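Local atomic coordinates of MIPZ (Caulobacter crescentus, PDB entry 2XJ9), a protein that binds ATP and probably hydrolyses it, acting as a dimerising inhibitor of cell division that forms a gradient and positions the division plane. Residues 222-227 against 251-256. The protein carries 1 engineered substitution. Numbering follows the deposited sequence.
Sequences VIYREL and LAARQE. With AGS (phosphothiophosphoric acid-adenylate ester), chain D.
Y224 OH donates a hydrogen bond to E256 OE1 at 2.6 Å, which is the polar part of the contact. OE1 sits at the ring edge close to its plane and receives the bond nearly along its C-O axis; ring and carboxylate planes differ by 28°, almost coplanar. E256 reaches from helix 249-263 to the tyrosine hydroxyl with its chain extended beyond CG (chi2 173°), and its other oxygen, OE2, forms a salt bridge with R221, so both carboxylate oxygens are engaged.

Apolar contact is sparse, in keeping with the 149 Å² buried. A253 CB lies 4.2 Å from I223 CG2 and equally far from Y224 CE1, the methyl approaching the tyrosine ring obliquely; H24 meets that ring edge-to-face.

Toward the nucleotide, Y224 CD2 comes within 3.3 Å of AGS N6, and AGS N1 lies in the ring plane at its edge. AGS N3 lies over one face of the R225 guanidinium, offset toward its rim, 3.5 Å from NH2, while NH1 forms a salt bridge with E192 of the second subunit. Replacing Y224 with an alanine would probably leave E256 OE1 without its hydroxyl donor and open a gap between adenine and helix.

The arrangement borders the adenine end of a P-loop ATPase's nucleotide pocket: Y224 and R225, in the loop after edge strand 213-215, belong to the site, and E256 lies behind Y224, holding its hydroxyl.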
# COMPACT_ATOMS: atom_id res chain seq x y z
N VAL A 222 0.72 -0.40 -17.14
CA VAL A 222 2.00 -1.09 -17.06
C VAL A 222 3.22 -0.17 -17.12
O VAL A 222 4.22 -0.42 -16.45
CB VAL A 222 2.13 -2.10 -18.22
CG1 VAL A 222 3.06 -3.24 -17.83
CG2 VAL A 222 0.76 -2.62 -18.62
N ILE A 223 3.14 0.87 -17.94
CA ILE A 223 4.27 1.75 -18.20
C ILE A 223 4.62 2.57 -16.95
O ILE A 223 5.74 3.11 -16.83
CB ILE A 223 4.01 2.67 -19.43
CG1 ILE A 223 5.27 3.44 -19.81
CG2 ILE A 223 2.86 3.62 -19.17
CD1 ILE A 223 6.42 2.56 -20.24
N TYR A 224 3.68 2.66 -16.02
CA TYR A 224 3.92 3.39 -14.78
C TYR A 224 4.68 2.56 -13.76
O TYR A 224 5.02 3.03 -12.67
CB TYR A 224 2.60 3.83 -14.16
CG TYR A 224 1.92 5.01 -14.84
CD1 TYR A 224 2.66 5.98 -15.50
CD2 TYR A 224 0.54 5.13 -14.84
CE1 TYR A 224 2.03 7.04 -16.13
CE2 TYR A 224 -0.08 6.19 -15.46
CZ TYR A 224 0.67 7.14 -16.10
OH TYR A 224 0.06 8.20 -16.71
N ARG A 225 4.98 1.31 -14.12
CA ARG A 225 5.41 0.35 -13.12
C ARG A 225 6.47 -0.53 -13.69
O ARG A 225 7.22 -1.17 -12.96
CB ARG A 225 4.22 -0.49 -12.67
CG ARG A 225 4.45 -1.94 -12.90
CD ARG A 225 3.37 -2.78 -12.32
NE ARG A 225 2.16 -2.76 -13.05
CZ ARG A 225 0.91 -2.75 -12.63
NH1 ARG A 225 -0.00 -2.76 -13.57
NH2 ARG A 225 0.55 -2.72 -11.35
N GLU A 226 6.52 -0.55 -15.01
CA GLU A 226 7.27 -1.55 -15.76
C GLU A 226 8.75 -1.22 -15.83
O GLU A 226 9.58 -2.11 -16.02
CB GLU A 226 6.69 -1.64 -17.17
CG GLU A 226 7.39 -2.61 -18.07
CD GLU A 226 6.88 -2.56 -19.50
OE1 GLU A 226 6.56 -1.44 -19.97
OE2 GLU A 226 6.80 -3.63 -20.15
N LEU A 227 9.10 0.06 -15.66
CA LEU A 227 10.48 0.51 -15.83
C LEU A 227 11.24 0.68 -14.51
O LEU A 227 12.41 1.09 -14.49
CB LEU A 227 10.51 1.81 -16.63
CG LEU A 227 9.89 1.69 -18.01
CD1 LEU A 227 9.75 3.05 -18.67
CD2 LEU A 227 10.77 0.78 -18.84
N LEU A 251 1.31 7.63 -25.29
CA LEU A 251 0.81 8.96 -25.54
C LEU A 251 -0.26 9.35 -24.54
O LEU A 251 -0.24 10.46 -24.01
CB LEU A 251 0.30 9.09 -26.97
CG LEU A 251 1.36 8.80 -28.05
CD1 LEU A 251 0.80 9.09 -29.44
CD2 LEU A 251 2.66 9.58 -27.80
N ALA A 252 -1.18 8.45 -24.25
CA ALA A 252 -2.19 8.74 -23.25
C ALA A 252 -1.54 9.03 -21.90
O ALA A 252 -2.01 9.86 -21.12
CB ALA A 252 -3.15 7.59 -23.12
N ALA A 253 -0.44 8.33 -21.64
CA ALA A 253 0.27 8.44 -20.37
C ALA A 253 0.94 9.80 -20.16
O ALA A 253 0.75 10.46 -19.13
CB ALA A 253 1.30 7.32 -20.23
N ARG A 254 1.74 10.22 -21.14
CA ARG A 254 2.43 11.48 -21.02
C ARG A 254 1.39 12.59 -21.00
O ARG A 254 1.62 13.67 -20.43
CB ARG A 254 3.43 11.66 -22.15
CG ARG A 254 2.83 12.15 -23.44
CD ARG A 254 3.77 11.88 -24.60
NE ARG A 254 5.13 12.01 -24.17
CZ ARG A 254 6.14 11.14 -24.12
NH1 ARG A 254 7.26 11.64 -23.62
NH2 ARG A 254 6.10 9.88 -24.53
N GLN A 255 0.24 12.30 -21.61
CA GLN A 255 -0.92 13.18 -21.51
C GLN A 255 -1.36 13.42 -20.06
O GLN A 255 -1.32 14.55 -19.60
CB GLN A 255 -2.09 12.62 -22.32
CG GLN A 255 -2.19 13.21 -23.71
CD GLN A 255 -2.24 14.73 -23.68
OE1 GLN A 255 -2.24 15.39 -24.73
NE2 GLN A 255 -2.27 15.31 -22.48
N GLU A 256 -1.78 12.36 -19.37
CA GLU A 256 -2.22 12.43 -17.97
C GLU A 256 -1.21 13.09 -17.07
O GLU A 256 -1.57 13.85 -16.18
CB GLU A 256 -2.43 11.05 -17.42
CG GLU A 256 -3.56 10.30 -18.01
CD GLU A 256 -3.58 8.90 -17.53
OE1 GLU A 256 -2.56 8.48 -16.95
OE2 GLU A 256 -4.60 8.21 -17.73
PG AGS D . 3.58 2.31 0.27
S1G AGS D . 2.65 2.44 1.48
O2G AGS D . 4.19 0.95 0.07
O3G AGS D . 4.63 3.39 0.11
PB AGS D . 2.84 3.67 -2.15
O1B AGS D . 1.79 4.71 -1.83
O2B AGS D . 4.31 3.96 -2.28
O3B AGS D . 2.63 2.52 -1.03
PA AGS D . 3.18 2.67 -4.80
O1A AGS D . 3.59 3.97 -5.46
O2A AGS D . 4.21 1.65 -4.49
O3A AGS D . 2.33 2.96 -3.49
O5' AGS D . 2.02 1.99 -5.66
C5' AGS D . 1.44 0.77 -5.22
C4' AGS D . 1.58 -0.31 -6.31
O4' AGS D . 0.84 0.18 -7.40
C3' AGS D . 2.98 -0.51 -6.87
O3' AGS D . 3.11 -1.86 -7.28
C2' AGS D . 3.08 0.33 -8.12
O2' AGS D . 4.00 -0.31 -9.02
C1' AGS D . 1.64 0.32 -8.57
N9 AGS D . 1.03 1.53 -9.17
C8 AGS D . 0.75 2.68 -8.53
N7 AGS D . 0.12 3.57 -9.36
C5 AGS D . -0.01 2.94 -10.54
C6 AGS D . -0.58 3.29 -11.84
N6 AGS D . -1.13 4.51 -12.02
N1 AGS D . -0.54 2.35 -12.81
C2 AGS D . 0.01 1.14 -12.64
N3 AGS D . 0.55 0.75 -11.48
C4 AGS D . 0.56 1.60 -10.42